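Local coordinates for protein Poly(Beta-D-mannuronate) lyase (Pseudopedobacter saltans, PDB 7O79) that probably cleaves alginate as a poly(beta-D-mannuronate) lyase, built as a parallel beta-helix of polysaccharide lyase family 6, at residues 21-27 against 47-53; 74-80 against 99-105; 36-42 against 67-73. All coordinates share one frame; numbering follows the deposited sequence.

Overall arrangement
From the N terminus, contact 1 closes the first loop: after one coil the chain comes back as strand 48-52 beside strand 23-26. Segment 36-42 of contact 3 lies within that loop but pairs with 67-73 beyond it, so contacts 1 and 3 cross and interlock the opening coils on two faces of the beta-helix. Contact 2 follows in series, joining 74-80 to 99-105; it starts where contact 3 ends, since residues 73 and 74 are consecutive. Backbone bonds from Ile48 and Leu50 to Val74 carry contact 1 directly into contact 2. The centres lie about 11 to 14 Å apart, and helix 8-17 packs on contacts 1 and 3.

Contact 1: residues 21-27 against 47-53; sequences GDAILMQ and PITLKAD
Leu25 and Lys51 run side by side on one face of a parallel strand pair, where Leu25 CD2 is 3.7 Å from Lys51 CE and just as near its CG. The lysine's CG is wedged between its own backbone N and carbonyl carbon (chi1 66°), and the chain is extended from there, so its methylenes flank the leucine branch. Leu25 CB also meets Asp53 OD1 at 3.0 Å, the carboxylate crossing the leucine at about a right angle while OD1 is hydrogen-bonded by Gln4. Replacing Asp53 with an alanine would probably deprive Gln4 of this acceptor and open a gap beside Leu25.

On the other face the inward side chains cross. Leu50 CG stands anti to its backbone N (chi1 178°), which carries CD1 to 3.7 Å from Ile24 CG2 and to 3.8 Å from Met26 SD; Leu11 of helix 8-17 touches all three residues. Backbone bonds alternate between the strands: Ile24 N donates to Thr49 O, Lys51 N to Ile24 O at 2.8 Å, Met26 N to Lys51 O, and Asp53 N to Met26 O. With strand axes only 13° apart and like positions in register, the pair has the geometry of successive coils stacked in a right-handed parallel beta-helix, the fold of the chondroitinase B family.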
loop_
_atom_site.group_PDB
_atom_site.type_symbol
_atom_site.label_atom_id
_atom_site.label_comp_id
_atom_site.label_asym_id
_atom_site.label_seq_id
_atom_site.Cartn_x
_atom_site.Cartn_y
_atom_site.Cartn_z
ATOM N N GLY A 21 -4.466 -4.560 -32.244
ATOM C CA GLY A 21 -5.454 -5.615 -32.187
ATOM C C GLY A 21 -4.877 -7.012 -32.196
ATOM O O GLY A 21 -5.604 -7.958 -31.882
ATOM N N ASP A 22 -3.594 -7.163 -32.521
ATOM C CA ASP A 22 -2.960 -8.475 -32.581
ATOM C C ASP A 22 -2.783 -9.083 -31.191
ATOM O O ASP A 22 -2.840 -8.399 -30.168
ATOM C CB ASP A 22 -1.586 -8.384 -33.243
ATOM C CG ASP A 22 -1.661 -8.398 -34.759
ATOM O OD1 ASP A 22 -2.776 -8.547 -35.308
ATOM O OD2 ASP A 22 -0.587 -8.283 -35.395
ATOM N N ALA A 23 -2.545 -10.397 -31.174
ATOM C CA ALA A 23 -2.159 -11.127 -29.972
ATOM C C ALA A 23 -0.924 -11.976 -30.256
ATOM O O ALA A 23 -0.822 -12.618 -31.308
ATOM C CB ALA A 23 -3.300 -12.004 -29.452
ATOM N N ILE A 24 0.024 -11.943 -29.322
ATOM C CA ILE A 24 1.270 -12.699 -29.392
ATOM C C ILE A 24 1.169 -13.803 -28.348
ATOM O O ILE A 24 0.981 -13.523 -27.156
ATOM C CB ILE A 24 2.486 -11.791 -29.147
ATOM C CG1 ILE A 24 2.440 -10.597 -30.097
ATOM C CG2 ILE A 24 3.801 -12.565 -29.326
ATOM C CD1 ILE A 24 3.458 -9.472 -29.776
ATOM N N LEU A 25 1.248 -15.055 -28.800
ATOM C CA LEU A 25 0.958 -16.232 -27.988
ATOM C C LEU A 25 2.244 -17.022 -27.779
ATOM O O LEU A 25 2.821 -17.533 -28.749
ATOM C CB LEU A 25 -0.096 -17.113 -28.663
ATOM C CG LEU A 25 -1.429 -16.534 -29.170
ATOM C CD1 LEU A 25 -2.370 -17.656 -29.593
ATOM C CD2 LEU A 25 -2.106 -15.654 -28.147
ATOM N N MET A 26 2.684 -17.136 -26.521
ATOM C CA MET A 26 3.923 -17.839 -26.208
ATOM C C MET A 26 3.683 -19.332 -25.991
ATOM O O MET A 26 2.726 -19.740 -25.326
ATOM C CB MET A 26 4.606 -17.249 -24.971
ATOM C CG MET A 26 5.066 -15.799 -25.137
ATOM S SD MET A 26 5.341 -14.916 -23.576
ATOM C CE MET A 26 7.076 -15.285 -23.276
ATOM N N GLN A 27 4.578 -20.150 -26.547
ATOM C CA GLN A 27 4.452 -21.593 -26.403
ATOM C C GLN A 27 4.827 -22.039 -24.986
ATOM O O GLN A 27 5.655 -21.406 -24.323
ATOM C CB GLN A 27 5.329 -22.307 -27.431
ATOM C CG GLN A 27 4.861 -22.122 -28.863
ATOM C CD GLN A 27 3.729 -23.069 -29.222
ATOM O OE1 GLN A 27 3.614 -24.167 -28.662
ATOM N NE2 GLN A 27 2.889 -22.653 -30.164
ATOM N N PRO A 47 -6.021 -2.794 -28.465
ATOM C CA PRO A 47 -4.794 -3.129 -27.737
ATOM C C PRO A 47 -4.078 -4.293 -28.398
ATOM O O PRO A 47 -4.620 -5.005 -29.249
ATOM C CB PRO A 47 -5.278 -3.512 -26.332
ATOM C CG PRO A 47 -6.728 -3.089 -26.274
ATOM C CD PRO A 47 -7.236 -2.973 -27.656
ATOM N N ILE A 48 -2.825 -4.477 -28.000
ATOM C CA ILE A 48 -2.033 -5.630 -28.408
ATOM C C ILE A 48 -1.730 -6.447 -27.164
ATOM O O ILE A 48 -1.391 -5.898 -26.111
ATOM C CB ILE A 48 -0.745 -5.214 -29.155
ATOM C CG1 ILE A 48 -1.089 -4.543 -30.482
ATOM C CG2 ILE A 48 0.174 -6.417 -29.399
ATOM C CD1 ILE A 48 0.070 -3.855 -31.121
ATOM N N THR A 49 -1.883 -7.758 -27.280
ATOM C CA THR A 49 -1.820 -8.666 -26.148
ATOM C C THR A 49 -0.662 -9.636 -26.327
ATOM O O THR A 49 -0.531 -10.267 -27.379
ATOM C CB THR A 49 -3.134 -9.431 -26.006
ATOM O OG1 THR A 49 -4.211 -8.494 -25.853
ATOM C CG2 THR A 49 -3.098 -10.379 -24.789
ATOM N N LEU A 50 0.187 -9.718 -25.316
ATOM C CA LEU A 50 1.151 -10.797 -25.161
ATOM C C LEU A 50 0.588 -11.736 -24.108
ATOM O O LEU A 50 0.205 -11.278 -23.032
ATOM C CB LEU A 50 2.505 -10.254 -24.703
ATOM C CG LEU A 50 3.641 -11.251 -24.433
ATOM C CD1 LEU A 50 3.935 -12.106 -25.670
ATOM C CD2 LEU A 50 4.883 -10.557 -23.911
ATOM N N LYS A 51 0.515 -13.035 -24.411
ATOM C CA LYS A 51 -0.007 -13.976 -23.424
ATOM C C LYS A 51 0.504 -15.383 -23.701
ATOM O O LYS A 51 1.026 -15.675 -24.777
ATOM C CB LYS A 51 -1.534 -13.970 -23.394
ATOM C CG LYS A 51 -2.213 -14.465 -24.645
ATOM C CD LYS A 51 -3.691 -14.325 -24.409
ATOM C CE LYS A 51 -4.551 -14.785 -25.541
ATOM N NZ LYS A 51 -5.973 -14.550 -25.131
ATOM N N ALA A 52 0.319 -16.259 -22.706
ATOM C CA ALA A 52 0.631 -17.678 -22.852
ATOM C C ALA A 52 -0.472 -18.400 -23.624
ATOM O O ALA A 52 -1.652 -18.092 -23.461
ATOM C CB ALA A 52 0.800 -18.313 -21.470
ATOM N N ASP A 53 -0.090 -19.349 -24.493
ATOM C CA ASP A 53 -1.086 -20.264 -25.067
ATOM C C ASP A 53 -1.956 -20.888 -23.995
ATOM O O ASP A 53 -3.176 -21.014 -24.158
ATOM C CB ASP A 53 -0.401 -21.359 -25.891
ATOM C CG ASP A 53 0.132 -20.849 -27.211
ATOM O OD1 ASP A 53 -0.499 -19.925 -27.761
ATOM O OD2 ASP A 53 1.218 -21.291 -27.653
HETATM O O HOH W 1 -5.106 -8.237 -28.503
#

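Contact 2: residues 74-80 against 99-105; sequences VVEGLLF and KLENTAI
Glu101 O takes two donors: Gly77 N from across the contact at 3.1 Å, lying in the carbonyl plane, and the hydroxyl Thr103 OG1 of its own segment at 3.2 Å, lying above that plane, 62° out of it. The same hydroxyl accepts a weak bond from Leu78 N, so it spans the stretch where both strands break. Gly77 there has positive phi, a backbone shape that favours glycine. Thr103 CG2, anti to its own backbone N, lies 3.4 Å from Leu78 O.

Upstream, two acidic side chains lie alongside each other and point the same way, with their carboxylate planes 44° apart. Glu76 OE1 is 2.5 Å from Glu101 OE1, a separation that makes a proton on one of the two groups probable. Lys99 probably helps to offset the charge: its chain bends so that NZ forms a salt bridge with Glu101 OE1 at 2.6 Å, reaching it from above the carboxylate plane. Gln130 holds the other oxygen, OE2. The methylene CE of Lys99 rests beside the methyls of Val74.

The inward residues are apolar. Val75 CG1 meets Leu100 CD1 at 3.7 Å in an oblique crossing, and Phe80 CB lies 4.1 Å from Ile105 CG1. This inner layer packs on strands 65-68 and 89-93, while Leu78 and Phe80 also touch strand 58-62. On its other edge segment 74-80 is bonded first to strand 48-52 and then, from Leu79, to strand 58-62, and Trp454 of the C-terminal tail lies against Leu79 and Ala104.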
loop_
_atom_site.group_PDB
_atom_site.type_symbol
_atom_site.label_atom_id
_atom_site.label_comp_id
_atom_site.label_asym_id
_atom_site.label_seq_id
_atom_site.Cartn_x
_atom_site.Cartn_y
_atom_site.Cartn_z
ATOM N N VAL A 74 -1.374 -5.313 -23.246
ATOM C CA VAL A 74 -1.908 -6.242 -22.265
ATOM C C VAL A 74 -0.990 -7.452 -22.209
ATOM O O VAL A 74 -0.567 -7.969 -23.249
ATOM C CB VAL A 74 -3.346 -6.671 -22.623
ATOM C CG1 VAL A 74 -3.897 -7.660 -21.591
ATOM C CG2 VAL A 74 -4.254 -5.447 -22.783
ATOM N N VAL A 75 -0.698 -7.914 -20.995
ATOM C CA VAL A 75 0.085 -9.120 -20.775
ATOM C C VAL A 75 -0.734 -10.035 -19.883
ATOM O O VAL A 75 -1.243 -9.592 -18.849
ATOM C CB VAL A 75 1.457 -8.814 -20.143
ATOM C CG1 VAL A 75 2.109 -10.096 -19.645
ATOM C CG2 VAL A 75 2.364 -8.094 -21.151
ATOM N N GLU A 76 -0.888 -11.299 -20.292
ATOM C CA GLU A 76 -1.741 -12.236 -19.573
ATOM C C GLU A 76 -1.060 -13.581 -19.390
ATOM O O GLU A 76 -0.386 -14.070 -20.299
ATOM C CB GLU A 76 -3.056 -12.467 -20.310
ATOM C CG GLU A 76 -3.721 -11.211 -20.778
ATOM C CD GLU A 76 -5.195 -11.403 -21.001
ATOM O OE1 GLU A 76 -5.994 -10.857 -20.214
ATOM O OE2 GLU A 76 -5.550 -12.108 -21.971
ATOM N N GLY A 77 -1.263 -14.186 -18.217
ATOM C CA GLY A 77 -1.006 -15.605 -18.044
ATOM C C GLY A 77 0.424 -16.052 -17.825
ATOM O O GLY A 77 0.696 -17.255 -17.934
ATOM N N LEU A 78 1.346 -15.146 -17.493
ATOM C CA LEU A 78 2.748 -15.515 -17.321
ATOM C C LEU A 78 3.050 -15.999 -15.897
ATOM O O LEU A 78 2.288 -15.780 -14.961
ATOM C CB LEU A 78 3.667 -14.342 -17.670
ATOM C CG LEU A 78 3.485 -13.749 -19.066
ATOM C CD1 LEU A 78 4.599 -12.750 -19.382
ATOM C CD2 LEU A 78 3.434 -14.879 -20.099
ATOM N N LEU A 79 4.176 -16.694 -15.758
ATOM C CA LEU A 79 4.709 -17.090 -14.459
ATOM C C LEU A 79 6.194 -16.758 -14.434
ATOM O O LEU A 79 6.937 -17.145 -15.345
ATOM C CB LEU A 79 4.483 -18.586 -14.179
ATOM C CG LEU A 79 5.272 -19.240 -13.022
ATOM C CD1 LEU A 79 4.857 -18.735 -11.636
ATOM C CD2 LEU A 79 5.128 -20.755 -13.070
ATOM N N PHE A 80 6.610 -16.003 -13.419
ATOM C CA PHE A 80 8.016 -15.713 -13.164
ATOM C C PHE A 80 8.461 -16.566 -11.982
ATOM O O PHE A 80 7.940 -16.417 -10.869
ATOM C CB PHE A 80 8.241 -14.231 -12.872
ATOM C CG PHE A 80 8.063 -13.350 -14.068
ATOM C CD1 PHE A 80 6.794 -12.975 -14.483
ATOM C CD2 PHE A 80 9.153 -12.908 -14.788
ATOM C CE1 PHE A 80 6.616 -12.162 -15.586
ATOM C CE2 PHE A 80 8.981 -12.089 -15.903
ATOM C CZ PHE A 80 7.704 -11.719 -16.294
ATOM N N LYS A 99 -2.088 -3.174 -19.112
ATOM C CA LYS A 99 -2.717 -4.081 -18.169
ATOM C C LYS A 99 -1.910 -5.357 -18.026
ATOM O O LYS A 99 -1.512 -5.960 -19.023
ATOM C CB LYS A 99 -4.155 -4.429 -18.594
ATOM C CG LYS A 99 -4.870 -5.350 -17.579
ATOM C CD LYS A 99 -6.374 -5.487 -17.868
ATOM C CE LYS A 99 -6.656 -5.686 -19.352
ATOM N NZ LYS A 99 -7.778 -6.636 -19.614
ATOM N N LEU A 100 -1.702 -5.779 -16.783
ATOM C CA LEU A 100 -1.161 -7.093 -16.467
ATOM C C LEU A 100 -2.255 -7.896 -15.782
ATOM O O LEU A 100 -2.867 -7.414 -14.825
ATOM C CB LEU A 100 0.051 -6.997 -15.538
ATOM C CG LEU A 100 0.599 -8.355 -15.067
ATOM C CD1 LEU A 100 1.254 -9.046 -16.251
ATOM C CD2 LEU A 100 1.587 -8.218 -13.919
ATOM N N GLU A 101 -2.508 -9.111 -16.258
ATOM C CA GLU A 101 -3.465 -9.929 -15.536
ATOM C C GLU A 101 -3.116 -11.397 -15.670
ATOM O O GLU A 101 -2.379 -11.803 -16.569
ATOM C CB GLU A 101 -4.913 -9.628 -15.960
ATOM C CG GLU A 101 -5.231 -9.630 -17.418
ATOM C CD GLU A 101 -6.706 -9.261 -17.649
ATOM O OE1 GLU A 101 -7.103 -9.059 -18.805
ATOM O OE2 GLU A 101 -7.484 -9.205 -16.665
ATOM N N ASN A 102 -3.613 -12.170 -14.697
ATOM C CA ASN A 102 -3.465 -13.621 -14.640
ATOM C C ASN A 102 -1.996 -14.042 -14.621
ATOM O O ASN A 102 -1.629 -15.068 -15.179
ATOM C CB ASN A 102 -4.214 -14.305 -15.791
ATOM C CG ASN A 102 -4.833 -15.638 -15.371
ATOM O OD1 ASN A 102 -5.054 -15.881 -14.184
ATOM N ND2 ASN A 102 -5.123 -16.500 -16.344
ATOM N N THR A 103 -1.158 -13.267 -13.936
ATOM C CA THR A 103 0.278 -13.507 -13.863
ATOM C C THR A 103 0.701 -13.732 -12.417
ATOM O O THR A 103 0.142 -13.132 -11.500
ATOM C CB THR A 103 1.035 -12.317 -14.481
ATOM O OG1 THR A 103 0.704 -12.239 -15.871
ATOM C CG2 THR A 103 2.568 -12.423 -14.297
ATOM N N ALA A 104 1.653 -14.635 -12.204
ATOM C CA ALA A 104 2.173 -14.893 -10.871
ATOM C C ALA A 104 3.685 -14.724 -10.855
ATOM O O ALA A 104 4.359 -14.917 -11.868
ATOM C CB ALA A 104 1.808 -16.296 -10.371
ATOM N N ILE A 105 4.201 -14.320 -9.696
ATOM C CA ILE A 105 5.628 -14.269 -9.422
ATOM C C ILE A 105 5.836 -15.107 -8.174
ATOM O O ILE A 105 5.213 -14.839 -7.139
ATOM C CB ILE A 105 6.129 -12.837 -9.199
ATOM C CG1 ILE A 105 5.870 -11.962 -10.419
ATOM C CG2 ILE A 105 7.621 -12.858 -8.925
ATOM C CD1 ILE A 105 6.352 -10.529 -10.226
#

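Contact 3: residues 36-42 against 67-73; sequences ILFNSKA and SFDAPYL
Phe38 and Leu73 approach from opposite directions, and the leucine's CD1 sits over the centre of the phenylalanine ring. The methyl is 3.8 Å from the ring centroid and only 11° off the ring normal, the geometry of a CH-pi contact. Two torsions set this up: Phe38 CG is anti to the backbone N (chi1 -162°), while Leu73 CG lies beside its own N. Leu73 CB meets the ring near Phe38 CE2 at 3.6 Å, and the second branch, CD2, reaches Ala42 CB at 3.8 Å. Phe68 comes to the Phe38 ring obliquely, and its own ring stacks on Phe93 of the next coil.

Short parallel strands fix the register, with Phe38 N bonded to Ser67 O at 2.9 Å and Asp69 N to Phe38 O at 2.8 Å. Where they end, a water bridges the turns: it donates to Ser40 O and Pro71 O and accepts from Ala42 N.

Ser40 OG bonds to Ile15 O of helix 8-17. Aromatic and aliphatic packing therefore supplies the inward side of this contact, while backbone bonds join the strands and a water links the turns, with buried Ser40 N the exception that finds no partner in the model.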
loop_
_atom_site.group_PDB
_atom_site.type_symbol
_atom_site.label_atom_id
_atom_site.label_comp_id
_atom_site.label_asym_id
_atom_site.label_seq_id
_atom_site.Cartn_x
_atom_site.Cartn_y
_atom_site.Cartn_z
ATOM N N ILE A 36 11.861 -9.012 -21.575
ATOM C CA ILE A 36 10.788 -8.666 -22.501
ATOM C C ILE A 36 10.626 -7.148 -22.512
ATOM O O ILE A 36 10.147 -6.564 -21.533
ATOM C CB ILE A 36 9.487 -9.364 -22.100
ATOM C CG1 ILE A 36 9.669 -10.877 -22.154
ATOM C CG2 ILE A 36 8.345 -8.952 -23.005
ATOM C CD1 ILE A 36 8.497 -11.650 -21.606
ATOM N N LEU A 37 10.945 -6.531 -23.635
ATOM C CA LEU A 37 10.728 -5.107 -23.820
ATOM C C LEU A 37 9.516 -4.956 -24.743
ATOM O O LEU A 37 9.637 -4.960 -25.934
ATOM C CB LEU A 37 11.940 -4.380 -24.377
ATOM C CG LEU A 37 13.257 -4.400 -23.616
ATOM C CD1 LEU A 37 14.284 -3.585 -24.360
ATOM C CD2 LEU A 37 13.128 -3.944 -22.168
ATOM N N PHE A 38 8.349 -4.824 -24.147
ATOM C CA PHE A 38 7.090 -4.775 -24.871
ATOM C C PHE A 38 6.768 -3.354 -25.285
ATOM O O PHE A 38 6.281 -2.568 -24.523
ATOM C CB PHE A 38 6.014 -5.365 -23.970
ATOM C CG PHE A 38 4.770 -5.797 -24.652
ATOM C CD1 PHE A 38 4.705 -5.982 -26.013
ATOM C CD2 PHE A 38 3.644 -6.056 -23.892
ATOM C CE1 PHE A 38 3.539 -6.392 -26.602
ATOM C CE2 PHE A 38 2.480 -6.472 -24.472
ATOM C CZ PHE A 38 2.426 -6.651 -25.836
ATOM N N ASN A 39 7.044 -3.080 -26.544
ATOM C CA ASN A 39 6.873 -1.777 -27.109
ATOM C C ASN A 39 6.165 -1.762 -28.421
ATOM O O ASN A 39 6.335 -0.835 -29.165
ATOM C CB ASN A 39 8.198 -1.056 -27.266
ATOM C CG ASN A 39 9.083 -1.677 -28.325
ATOM O OD1 ASN A 39 8.915 -2.811 -28.703
ATOM N ND2 ASN A 39 10.039 -0.912 -28.789
ATOM N N SER A 40 5.202 -2.671 -28.618
ATOM C CA SER A 40 4.408 -2.760 -29.837
ATOM C C SER A 40 3.551 -1.510 -30.004
ATOM O O SER A 40 3.261 -0.787 -29.045
ATOM C CB SER A 40 3.514 -4.010 -29.830
ATOM O OG SER A 40 4.255 -5.211 -29.650
ATOM N N LYS A 41 3.148 -1.260 -31.255
ATOM C CA LYS A 41 2.399 -0.064 -31.631
ATOM C C LYS A 41 0.926 -0.449 -31.687
ATOM O O LYS A 41 0.449 -0.989 -32.689
ATOM C CB LYS A 41 2.897 0.496 -32.959
ATOM N N ALA A 42 0.219 -0.200 -30.592
ATOM C CA ALA A 42 -1.187 -0.539 -30.438
ATOM C C ALA A 42 -2.025 0.727 -30.536
ATOM O O ALA A 42 -1.519 1.834 -30.762
ATOM C CB ALA A 42 -1.424 -1.258 -29.101
ATOM N N SER A 67 8.783 -5.232 -19.345
ATOM C CA SER A 67 8.624 -3.784 -19.349
ATOM C C SER A 67 7.546 -3.408 -20.354
ATOM O O SER A 67 7.651 -3.756 -21.534
ATOM C CB SER A 67 9.940 -3.080 -19.711
ATOM O OG SER A 67 10.922 -3.344 -18.729
ATOM N N PHE A 68 6.519 -2.696 -19.889
ATOM C CA PHE A 68 5.503 -2.115 -20.767
ATOM C C PHE A 68 6.037 -0.764 -21.229
ATOM O O PHE A 68 6.090 0.178 -20.438
ATOM C CB PHE A 68 4.181 -1.912 -20.028
ATOM C CG PHE A 68 3.486 -3.184 -19.594
ATOM C CD1 PHE A 68 3.782 -3.767 -18.380
ATOM C CD2 PHE A 68 2.502 -3.758 -20.379
ATOM C CE1 PHE A 68 3.123 -4.923 -17.954
ATOM C CE2 PHE A 68 1.836 -4.904 -19.961
ATOM C CZ PHE A 68 2.153 -5.489 -18.748
ATOM N N ASP A 69 6.440 -0.650 -22.496
ATOM C CA ASP A 69 7.104 0.568 -22.963
ATOM C C ASP A 69 6.361 1.259 -24.097
ATOM O O ASP A 69 6.974 2.044 -24.830
ATOM C CB ASP A 69 8.545 0.285 -23.399
ATOM C CG ASP A 69 9.383 -0.351 -22.292
ATOM O OD1 ASP A 69 9.122 -0.093 -21.097
ATOM O OD2 ASP A 69 10.309 -1.113 -22.622
ATOM N N ALA A 70 5.069 0.970 -24.265
ATOM C CA ALA A 70 4.192 1.697 -25.174
ATOM C C ALA A 70 2.757 1.509 -24.691
ATOM O O ALA A 70 2.474 0.568 -23.935
ATOM C CB ALA A 70 4.358 1.214 -26.627
ATOM N N PRO A 71 1.844 2.413 -25.049
ATOM C CA PRO A 71 0.505 2.375 -24.445
ATOM C C PRO A 71 -0.377 1.283 -25.032
ATOM O O PRO A 71 -0.133 0.754 -26.120
ATOM C CB PRO A 71 -0.067 3.764 -24.753
ATOM C CG PRO A 71 0.622 4.175 -26.016
ATOM C CD PRO A 71 2.032 3.609 -25.894
ATOM N N TYR A 72 -1.420 0.953 -24.259
ATOM C CA TYR A 72 -2.488 0.022 -24.664
ATOM C C TYR A 72 -1.970 -1.386 -24.930
ATOM O O TYR A 72 -2.382 -2.043 -25.891
ATOM C CB TYR A 72 -3.272 0.542 -25.872
ATOM C CG TYR A 72 -3.493 2.030 -25.850
ATOM C CD1 TYR A 72 -4.235 2.619 -24.824
ATOM C CD2 TYR A 72 -2.980 2.844 -26.845
ATOM C CE1 TYR A 72 -4.447 3.987 -24.789
ATOM C CE2 TYR A 72 -3.189 4.215 -26.826
ATOM C CZ TYR A 72 -3.929 4.777 -25.793
ATOM O OH TYR A 72 -4.137 6.132 -25.773
ATOM N N LEU A 73 -1.108 -1.877 -24.039
ATOM C CA LEU A 73 -0.556 -3.218 -24.131
ATOM C C LEU A 73 -1.029 -4.064 -22.957
ATOM O O LEU A 73 -1.067 -3.598 -21.816
ATOM C CB LEU A 73 0.974 -3.184 -24.164
ATOM C CG LEU A 73 1.593 -2.382 -25.309
ATOM C CD1 LEU A 73 3.107 -2.482 -25.270
ATOM C CD2 LEU A 73 1.042 -2.894 -26.639
HETATM O O HOH W 2 12.181 -5.848 -19.317
HETATM O O HOH W 3 1.402 0.993 -28.295
#